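Local coordinates for Cap5O (PDB 3OJO), which catalyses the NAD-dependent oxidation of UDP-N-acetyl-mannosamine as the dehydrogenase of capsular polysaccharide biosynthesis in Staphylococcus aureus, at the interface of chains A and B. Coordinates in Å, arbitrary orientation; residue numbers count along the deposited sequence, not the author numbering. Chains: chain A/B, Cap5O.

All four contacts belong to one two-fold interface: helix 208-238 of chain A enters all of them, and that of chain B enters contacts 1, 2 and 3. Contacts 1 and 4 lie about 6 Å apart between the centres of their C-alpha atoms and share A:Thr290, B:Leu287 and B:Thr290; they are two parts of one meeting of the helices that start at residue 286, contact 4 adding a hydrogen bond to A:Glu231. Contact 2 lies about 11 Å from contact 1, on neighbouring turns of helix 208-238. Contact 3 is the outlying patch, 16 to 19 Å from the others, and also engages the 133-134 segment, consistent with a family dimer.

Contact 1: the interface of chains A and B. Residues chain A 224, 287, 290; chain B 224, 227, 287, 290-291, 294.
A:Leu287, with 68 Å² of its surface hidden, pushes its side chain into chain B and meets a different group with each part. Its CB lies 3.5 Å from CD1 of B:Ile294, the two side chains crossing at about a right angle. The branch CD2 turns towards helix 208-238 of chain B, 3.9 Å from CB of B:Ala227 and close to the backbone carbonyl of B:Val224. The other branch, CD1, reaches the backbone of B:Gly291, 3.7 Å from its amide N. CG stands opposite the backbone N (chi1 -165°), which carries both methyls away from the A:Leu287 backbone and into this groove. B:Leu287, its two-fold mate, makes the reciprocal entry: its CD2 abuts the carbonyl O of A:Val224 at 3.4 Å, a van der Waals contact. The two leucines meet through their CD1 methyls, 3.8 Å apart. Beside the leucines A:Val224 and B:Val224 slide past each other in opposite directions. At the other edge the threonines also pass antiparallel, and CG2 of B:Thr290 rests beside CA of A:Leu287. The patch is thus an apolar helix-to-helix seam at the two-fold axis, joining helix 286-296 of A and helix 286-312 of B to both copies of helix 208-238. On the axis, CG1 of A:Val224 touches CG1 of B:Val224 at 3.6 Å.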
loop_
_atom_site.group_PDB
_atom_site.type_symbol
_atom_site.label_atom_id
_atom_site.label_comp_id
_atom_site.label_asym_id
_atom_site.label_seq_id
_atom_site.Cartn_x
_atom_site.Cartn_y
_atom_site.Cartn_z
ATOM N N VAL A 224 -6.474 1.808 -0.977
ATOM C CA VAL A 224 -5.503 1.771 -2.070
ATOM C C VAL A 224 -4.823 0.388 -2.062
ATOM O O VAL A 224 -4.608 -0.189 -3.131
ATOM C CB VAL A 224 -4.469 2.957 -2.014
ATOM C CG1 VAL A 224 -3.327 2.788 -3.012
ATOM C CG2 VAL A 224 -5.157 4.307 -2.230
ATOM N N LEU A 287 -5.060 8.707 -7.391
ATOM C CA LEU A 287 -4.787 7.357 -6.877
ATOM C C LEU A 287 -5.895 6.876 -5.981
ATOM O O LEU A 287 -6.322 5.722 -6.105
ATOM C CB LEU A 287 -3.431 7.298 -6.129
ATOM C CG LEU A 287 -2.843 5.907 -5.853
ATOM C CD1 LEU A 287 -2.381 5.215 -7.123
ATOM C CD2 LEU A 287 -1.706 5.998 -4.933
ATOM N N THR A 290 -9.048 6.061 -8.138
ATOM C CA THR A 290 -8.774 4.807 -8.847
ATOM C C THR A 290 -8.932 3.620 -7.909
ATOM O O THR A 290 -9.580 2.652 -8.282
ATOM C CB THR A 290 -7.410 4.896 -9.514
ATOM O OG1 THR A 290 -7.380 6.076 -10.317
ATOM C CG2 THR A 290 -7.083 3.686 -10.351
ATOM N N VAL B 224 3.244 1.990 -5.505
ATOM C CA VAL B 224 1.877 2.421 -5.272
ATOM C C VAL B 224 1.790 3.151 -3.906
ATOM O O VAL B 224 1.093 4.181 -3.785
ATOM C CB VAL B 224 0.897 1.216 -5.390
ATOM C CG1 VAL B 224 -0.512 1.595 -4.907
ATOM C CG2 VAL B 224 0.834 0.653 -6.828
ATOM N N ALA B 227 3.583 6.493 -4.164
ATOM C CA ALA B 227 2.638 7.345 -4.910
ATOM C C ALA B 227 1.567 7.899 -3.946
ATOM O O ALA B 227 1.263 9.090 -3.987
ATOM C CB ALA B 227 1.978 6.541 -6.021
ATOM N N LEU B 287 -4.381 1.102 -11.308
ATOM C CA LEU B 287 -3.748 1.590 -10.072
ATOM C C LEU B 287 -2.263 1.734 -10.223
ATOM O O LEU B 287 -1.703 2.737 -9.787
ATOM C CB LEU B 287 -4.039 0.661 -8.879
ATOM C CG LEU B 287 -3.793 1.238 -7.475
ATOM C CD1 LEU B 287 -4.850 2.272 -7.101
ATOM C CD2 LEU B 287 -3.855 0.158 -6.465
ATOM N N THR B 290 -1.507 4.818 -12.510
ATOM C CA THR B 290 -1.756 6.026 -11.724
ATOM C C THR B 290 -0.600 6.282 -10.748
ATOM O O THR B 290 -0.107 7.408 -10.688
ATOM C CB THR B 290 -3.116 5.916 -11.044
ATOM O OG1 THR B 290 -4.098 5.601 -12.039
ATOM C CG2 THR B 290 -3.497 7.190 -10.314
ATOM N N GLY B 291 -0.155 5.227 -10.044
ATOM C CA GLY B 291 0.968 5.289 -9.118
ATOM C C GLY B 291 2.244 5.778 -9.776
ATOM O O GLY B 291 2.983 6.563 -9.197
ATOM N N ILE B 294 1.908 9.573 -10.778
ATOM C CA ILE B 294 2.130 10.396 -9.586
ATOM C C ILE B 294 3.610 10.486 -9.297
ATOM O O ILE B 294 4.122 11.590 -9.137
ATOM C CB ILE B 294 1.273 9.953 -8.350
ATOM C CG1 ILE B 294 -0.237 10.090 -8.635
ATOM C CG2 ILE B 294 1.627 10.745 -7.095
ATOM C CD1 ILE B 294 -1.077 9.082 -7.937
#

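Contact 2: the interface of chains A and B. Residues chain A 221, 225, 228, 256-258; chain B 221, 225.
B:Tyr221, with 74 Å² hidden, lays its ring and CB against apolar groups of chain A. CG1 of A:Ile258 sits 3.6 Å from its CB, the two side chains sliding past each other in opposite directions, while CD2 of A:Leu228 packs against its CA. The backbone of A:Val256 and A:Asn257 lies over one side of a ring face, near its edge, with the amide N of A:Asn257 3.4 Å above the plane of the B:Tyr221 ring. On the opposite face lies OD1 of B:Asn225. The ring is therefore held between the partner's loop and the amide of B:Asn225 in its own chain. CG of B:Tyr221 points away from the backbone N (chi1 170°), which sends the phenol across the interface. Its OH takes a nearly straight hydrogen bond from ND2 of A:Asn257 at 3.1 Å, with the oxygen lying in that amide's plane. It also hydrogen-bonds the OH of A:Tyr221 at 2.6 Å, the two side chains crossing at about a right angle. Beside the tyrosines, A:Asn225 and B:Asn225 come from opposite directions with their amides nearly coplanar, 17° apart. ND2 of B:Asn225 donates to an in-plane lone pair of OD1 of A:Asn225 at 3.0 Å, and the reciprocal bond matches it. This closed amide pair fixes the rotation of both side chains. The site ties the two copies of helix 208-238 together across the two-fold and secures the 256-258 loop of each subunit to its partner.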
loop_
_atom_site.group_PDB
_atom_site.type_symbol
_atom_site.label_atom_id
_atom_site.label_comp_id
_atom_site.label_asym_id
_atom_site.label_seq_id
_atom_site.Cartn_x
_atom_site.Cartn_y
_atom_site.Cartn_z
ATOM N N TYR A 221 -4.840 4.437 2.957
ATOM C CA TYR A 221 -3.826 3.392 2.923
ATOM C C TYR A 221 -4.503 2.041 2.736
ATOM O O TYR A 221 -4.066 1.239 1.906
ATOM C CB TYR A 221 -2.969 3.371 4.200
ATOM C CG TYR A 221 -2.029 2.169 4.252
ATOM C CD1 TYR A 221 -0.808 2.181 3.578
ATOM C CD2 TYR A 221 -2.378 1.011 4.946
ATOM C CE1 TYR A 221 0.042 1.078 3.605
ATOM C CE2 TYR A 221 -1.533 -0.089 4.985
ATOM C CZ TYR A 221 -0.327 -0.056 4.306
ATOM O OH TYR A 221 0.507 -1.141 4.355
ATOM N N ASN A 225 -4.495 -0.136 -0.859
ATOM C CA ASN A 225 -3.843 -1.426 -0.735
ATOM C C ASN A 225 -4.736 -2.625 -1.076
ATOM O O ASN A 225 -4.269 -3.604 -1.702
ATOM C CB ASN A 225 -3.114 -1.547 0.586
ATOM C CG ASN A 225 -1.765 -0.906 0.520
ATOM O OD1 ASN A 225 -1.581 0.255 0.885
ATOM N ND2 ASN A 225 -0.828 -1.589 -0.100
ATOM N N LEU A 228 -5.012 -2.559 -4.766
ATOM C CA LEU A 228 -3.795 -3.149 -5.321
ATOM C C LEU A 228 -3.896 -4.670 -5.392
ATOM O O LEU A 228 -3.617 -5.236 -6.441
ATOM C CB LEU A 228 -2.552 -2.685 -4.557
ATOM C CG LEU A 228 -1.197 -3.306 -4.975
ATOM C CD1 LEU A 228 -0.914 -3.102 -6.468
ATOM C CD2 LEU A 228 -0.069 -2.755 -4.134
ATOM N N VAL A 256 7.139 -5.106 2.998
ATOM C CA VAL A 256 6.100 -5.405 2.004
ATOM C C VAL A 256 4.902 -6.017 2.743
ATOM O O VAL A 256 5.042 -7.028 3.424
ATOM C CB VAL A 256 6.599 -6.240 0.782
ATOM C CG1 VAL A 256 5.443 -6.642 -0.132
ATOM C CG2 VAL A 256 7.656 -5.479 -0.027
ATOM N N ASN A 257 3.738 -5.365 2.650
ATOM C CA ASN A 257 2.544 -5.787 3.355
ATOM C C ASN A 257 1.317 -5.768 2.438
ATOM O O ASN A 257 0.314 -5.128 2.752
ATOM C CB ASN A 257 2.328 -4.914 4.627
ATOM C CG ASN A 257 3.581 -4.547 5.402
ATOM O OD1 ASN A 257 4.097 -5.326 6.197
ATOM N ND2 ASN A 257 4.115 -3.351 5.170
ATOM N N ILE A 258 1.377 -6.502 1.320
ATOM C CA ILE A 258 0.260 -6.577 0.353
ATOM C C ILE A 258 -0.985 -7.143 1.021
ATOM O O ILE A 258 -0.918 -8.132 1.767
ATOM C CB ILE A 258 0.650 -7.302 -0.957
ATOM C CG1 ILE A 258 1.874 -6.627 -1.580
ATOM C CG2 ILE A 258 -0.529 -7.359 -1.949
ATOM C CD1 ILE A 258 2.707 -7.493 -2.450
ATOM N N TYR B 221 4.030 -2.882 -4.643
ATOM C CA TYR B 221 3.520 -2.475 -3.345
ATOM C C TYR B 221 4.246 -1.217 -2.924
ATOM O O TYR B 221 3.625 -0.267 -2.458
ATOM C CB TYR B 221 3.704 -3.574 -2.274
ATOM C CG TYR B 221 3.408 -3.097 -0.863
ATOM C CD1 TYR B 221 2.104 -3.042 -0.382
ATOM C CD2 TYR B 221 4.431 -2.677 -0.021
ATOM C CE1 TYR B 221 1.831 -2.593 0.916
ATOM C CE2 TYR B 221 4.173 -2.228 1.267
ATOM C CZ TYR B 221 2.871 -2.168 1.728
ATOM O OH TYR B 221 2.624 -1.717 3.000
ATOM N N ASN B 225 2.508 2.620 -2.886
ATOM C CA ASN B 225 2.513 3.208 -1.552
ATOM C C ASN B 225 3.293 4.536 -1.464
ATOM O O ASN B 225 2.877 5.463 -0.750
ATOM C CB ASN B 225 2.908 2.192 -0.505
ATOM C CG ASN B 225 1.727 1.379 -0.080
ATOM O OD1 ASN B 225 1.484 0.285 -0.585
ATOM N ND2 ASN B 225 0.889 1.959 0.752
#

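Contact 3: the interface of chains A and B. Residues chain A 235, 239, 241; chain B 133-134, 213, 273, 276-277.
A:Leu239, just past helix 208-238 (phi -107°, psi 9°), turns its carbonyl O towards B:Lys134, whose phi is positive. The side chain of A:Leu239 is deeply engaged, with 100 Å² hidden. Its two methyls part: CD2 lies 3.8 Å from CB of B:Phe276, with B:Asp273 nearby, while CD1 meets the methyl CE of B:Met213, the side chains crossing at about a right angle. That methyl is a hub: besides A:Leu239, it touches CG2 of A:Ile235 at 3.8 Å and CD1 of A:Ile241 at the same separation. The bends of the B:Met213 chain at chi2 and chi3 bring CE round to this position. One turn back along the helix, CG2 of A:Ile235 packs against CD1 of B:Ile277 at 3.5 Å, the side chains again crossing. CD1 of A:Ile241 completes the apolar floor against CB of B:Pro133. At the polar margin, NZ of B:Lys134 donates a hydrogen bond of 3.2 Å to the carbonyl O of A:Leu239, approaching from above the carbonyl plane, 53° out of it. Its bent chain lies alongside A:Leu239, with CD near CB. Within chain B, OD2 of B:Asp273 accepts from the backbone N of B:Phe276 at 2.7 Å, a bent bond that may help to hold the start of helix 275-280. The patch seats the far end of chain A's helix 208-238 between several segments of chain B, probably steadying how the subunits lie relative to one another.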
loop_
_atom_site.group_PDB
_atom_site.type_symbol
_atom_site.label_atom_id
_atom_site.label_comp_id
_atom_site.label_asym_id
_atom_site.label_seq_id
_atom_site.Cartn_x
_atom_site.Cartn_y
_atom_site.Cartn_z
ATOM N N ILE A 235 -4.988 -9.432 -12.811
ATOM C CA ILE A 235 -3.759 -9.637 -13.595
ATOM C C ILE A 235 -3.314 -11.105 -13.519
ATOM O O ILE A 235 -3.081 -11.732 -14.555
ATOM C CB ILE A 235 -2.645 -8.637 -13.169
ATOM C CG1 ILE A 235 -2.966 -7.204 -13.651
ATOM C CG2 ILE A 235 -1.251 -9.080 -13.657
ATOM C CD1 ILE A 235 -2.154 -6.017 -12.922
ATOM N N LEU A 239 -3.016 -14.390 -16.319
ATOM C CA LEU A 239 -1.734 -15.035 -16.614
ATOM C C LEU A 239 -1.611 -16.428 -15.990
ATOM O O LEU A 239 -0.527 -17.018 -16.023
ATOM C CB LEU A 239 -0.557 -14.146 -16.148
ATOM C CG LEU A 239 -0.510 -12.692 -16.600
ATOM C CD1 LEU A 239 0.559 -11.951 -15.853
ATOM C CD2 LEU A 239 -0.262 -12.574 -18.103
ATOM N N ILE A 241 -1.646 -17.312 -12.865
ATOM C CA ILE A 241 -0.766 -17.175 -11.710
ATOM C C ILE A 241 -1.684 -17.174 -10.473
ATOM O O ILE A 241 -2.804 -16.657 -10.539
ATOM C CB ILE A 241 0.141 -15.910 -11.820
ATOM C CG1 ILE A 241 1.126 -16.036 -13.011
ATOM C CG2 ILE A 241 0.909 -15.636 -10.508
ATOM C CD1 ILE A 241 1.864 -14.714 -13.423
ATOM N N PRO B 133 6.558 -11.337 -15.390
ATOM C CA PRO B 133 5.932 -12.655 -15.198
ATOM C C PRO B 133 5.616 -13.320 -16.526
ATOM O O PRO B 133 5.275 -12.645 -17.503
ATOM C CB PRO B 133 4.686 -12.343 -14.369
ATOM C CG PRO B 133 4.971 -11.030 -13.745
ATOM C CD PRO B 133 5.725 -10.273 -14.793
ATOM N N LYS B 134 5.831 -14.639 -16.564
ATOM C CA LYS B 134 5.637 -15.518 -17.722
ATOM C C LYS B 134 6.765 -15.522 -18.762
ATOM O O LYS B 134 6.599 -16.107 -19.825
ATOM C CB LYS B 134 4.205 -15.447 -18.299
ATOM C CG LYS B 134 3.177 -15.929 -17.273
ATOM C CD LYS B 134 2.002 -16.535 -17.908
ATOM C CE LYS B 134 2.092 -17.961 -18.382
ATOM N NZ LYS B 134 0.702 -18.411 -18.659
ATOM N N MET B 213 6.375 -13.031 -10.449
ATOM C CA MET B 213 5.266 -12.231 -9.955
ATOM C C MET B 213 5.513 -11.633 -8.571
ATOM O O MET B 213 5.235 -10.449 -8.348
ATOM C CB MET B 213 3.962 -13.056 -9.991
ATOM C CG MET B 213 2.674 -12.215 -9.986
ATOM S SD MET B 213 2.749 -10.673 -10.955
ATOM C CE MET B 213 1.700 -11.058 -12.383
ATOM N N ASP B 273 3.913 -6.936 -17.604
ATOM C CA ASP B 273 4.551 -7.481 -18.791
ATOM C C ASP B 273 4.171 -6.539 -19.959
ATOM O O ASP B 273 3.012 -6.100 -20.038
ATOM C CB ASP B 273 4.176 -8.955 -19.031
ATOM C CG ASP B 273 2.800 -9.186 -19.609
ATOM O OD1 ASP B 273 1.847 -9.351 -18.820
ATOM O OD2 ASP B 273 2.677 -9.207 -20.851
ATOM N N PHE B 276 0.622 -8.598 -22.549
ATOM C CA PHE B 276 -0.658 -8.959 -21.928
ATOM C C PHE B 276 -1.390 -7.871 -21.137
ATOM O O PHE B 276 -2.548 -7.577 -21.450
ATOM C CB PHE B 276 -0.528 -10.226 -21.066
ATOM C CG PHE B 276 -0.151 -11.497 -21.789
ATOM C CD1 PHE B 276 -1.126 -12.320 -22.337
ATOM C CD2 PHE B 276 1.176 -11.909 -21.857
ATOM C CE1 PHE B 276 -0.778 -13.507 -22.986
ATOM C CE2 PHE B 276 1.522 -13.100 -22.500
ATOM C CZ PHE B 276 0.542 -13.888 -23.061
ATOM N N ILE B 277 -0.729 -7.282 -20.119
ATOM C CA ILE B 277 -1.347 -6.287 -19.226
ATOM C C ILE B 277 -1.070 -4.793 -19.507
ATOM O O ILE B 277 -1.190 -3.956 -18.598
ATOM C CB ILE B 277 -1.253 -6.692 -17.725
ATOM C CG1 ILE B 277 0.219 -6.944 -17.314
ATOM C CG2 ILE B 277 -2.171 -7.900 -17.433
ATOM C CD1 ILE B 277 0.478 -7.015 -15.886
#

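Contact 4: the interface of chains A and B. Residues chain A 231, 286, 290, 294; chain B 285-287, 290.
OE1 of A:Glu231, a carboxylate oxygen, accepts a hydrogen bond from the backbone N of B:Leu287 at 2.7 Å. The bond is nearly straight, 174° at the hydrogen, and uses the syn lone pair of the oxygen. Since B:Leu287 is the second residue of helix 286-312, the carboxylate caps the amino end of that helix from the other subunit, and the helix end would probably favour its negative charge. The amide N of B:Lys286 is also near OE1, but its N-H points elsewhere. CG of A:Glu231 lies opposite the backbone N (chi1 174°) and the chain beyond it stays extended, which lets the group span the gap to chain B. Its CD rests 3.6 Å from CA of B:Ala285, at the end of 3-10 helix 282-285. Next to it, CD1 of A:Ile294 packs on CB of B:Leu287 at 3.6 Å, the side chains crossing at about a right angle. Farther along, CG2 of A:Thr290 meets CG of B:Lys286 at 3.5 Å, though B:Lys286 is poorly ordered and this contact less certain. A:Lys286 answers with its own CG against CG2 of B:Thr290. Each threonine is oriented by its own chain: OG1 of A:Thr290 donates to the carbonyl O of A:Lys286 at 2.7 Å, one turn back, and B:Thr290 does likewise. By capping a partner helix and lining the rim with aliphatic contacts, the patch probably helps to fix the register of the two subunits.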
loop_
_atom_site.group_PDB
_atom_site.type_symbol
_atom_site.label_atom_id
_atom_site.label_comp_id
_atom_site.label_asym_id
_atom_site.label_seq_id
_atom_site.Cartn_x
_atom_site.Cartn_y
_atom_site.Cartn_z
ATOM N N GLU A 231 -6.646 -5.592 -7.979
ATOM C CA GLU A 231 -6.156 -5.334 -9.334
ATOM C C GLU A 231 -5.174 -6.443 -9.735
ATOM O O GLU A 231 -5.195 -6.927 -10.866
ATOM C CB GLU A 231 -5.489 -3.950 -9.390
ATOM C CG GLU A 231 -4.818 -3.643 -10.709
ATOM C CD GLU A 231 -4.479 -2.189 -10.929
ATOM O OE1 GLU A 231 -5.390 -1.410 -11.299
ATOM O OE2 GLU A 231 -3.287 -1.836 -10.769
ATOM N N LYS A 286 -6.117 11.459 -7.570
ATOM C CA LYS A 286 -6.249 10.477 -8.654
ATOM C C LYS A 286 -6.077 9.012 -8.221
ATOM O O LYS A 286 -6.886 8.176 -8.621
ATOM C CB LYS A 286 -5.357 10.861 -9.863
ATOM C CG LYS A 286 -5.579 10.052 -11.166
ATOM C CD LYS A 286 -7.007 10.110 -11.756
ATOM C CE LYS A 286 -7.416 8.784 -12.363
ATOM N NZ LYS A 286 -8.825 8.774 -12.852
ATOM N N THR A 290 -9.048 6.061 -8.138
ATOM C CA THR A 290 -8.774 4.807 -8.847
ATOM C C THR A 290 -8.932 3.620 -7.909
ATOM O O THR A 290 -9.580 2.652 -8.282
ATOM C CB THR A 290 -7.410 4.896 -9.514
ATOM O OG1 THR A 290 -7.380 6.076 -10.317
ATOM C CG2 THR A 290 -7.083 3.686 -10.351
ATOM N N ILE A 294 -11.669 0.576 -8.408
ATOM C CA ILE A 294 -11.258 -0.830 -8.473
ATOM C C ILE A 294 -12.065 -1.626 -7.474
ATOM O O ILE A 294 -12.641 -2.627 -7.856
ATOM C CB ILE A 294 -9.701 -1.052 -8.352
ATOM C CG1 ILE A 294 -8.963 -0.428 -9.551
ATOM C CG2 ILE A 294 -9.317 -2.540 -8.221
ATOM C CD1 ILE A 294 -7.613 0.059 -9.215
ATOM N N ALA B 285 -4.560 -2.742 -15.053
ATOM C CA ALA B 285 -3.343 -2.240 -14.381
ATOM C C ALA B 285 -3.461 -0.710 -14.121
ATOM O O ALA B 285 -2.458 0.012 -14.071
ATOM C CB ALA B 285 -2.107 -2.556 -15.227
ATOM N N LYS B 286 -4.704 -0.231 -13.944
ATOM C CA LYS B 286 -5.066 1.170 -13.715
ATOM C C LYS B 286 -4.411 1.808 -12.468
ATOM O O LYS B 286 -3.914 2.931 -12.584
ATOM C CB LYS B 286 -6.600 1.349 -13.766
ATOM C CG LYS B 286 -7.124 2.792 -13.755
ATOM C CD LYS B 286 -6.667 3.679 -14.932
ATOM C CE LYS B 286 -6.379 5.115 -14.521
ATOM N NZ LYS B 286 -7.566 5.804 -13.941
ATOM N N LEU B 287 -4.381 1.102 -11.308
ATOM C CA LEU B 287 -3.748 1.590 -10.072
ATOM C C LEU B 287 -2.263 1.734 -10.223
ATOM O O LEU B 287 -1.703 2.737 -9.787
ATOM C CB LEU B 287 -4.039 0.661 -8.879
ATOM C CG LEU B 287 -3.793 1.238 -7.475
ATOM C CD1 LEU B 287 -4.850 2.272 -7.101
ATOM C CD2 LEU B 287 -3.855 0.158 -6.465
ATOM N N THR B 290 -1.507 4.818 -12.510
ATOM C CA THR B 290 -1.756 6.026 -11.724
ATOM C C THR B 290 -0.600 6.282 -10.748
ATOM O O THR B 290 -0.107 7.408 -10.688
ATOM C CB THR B 290 -3.116 5.916 -11.044
ATOM O OG1 THR B 290 -4.098 5.601 -12.039
ATOM C CG2 THR B 290 -3.497 7.190 -10.314
#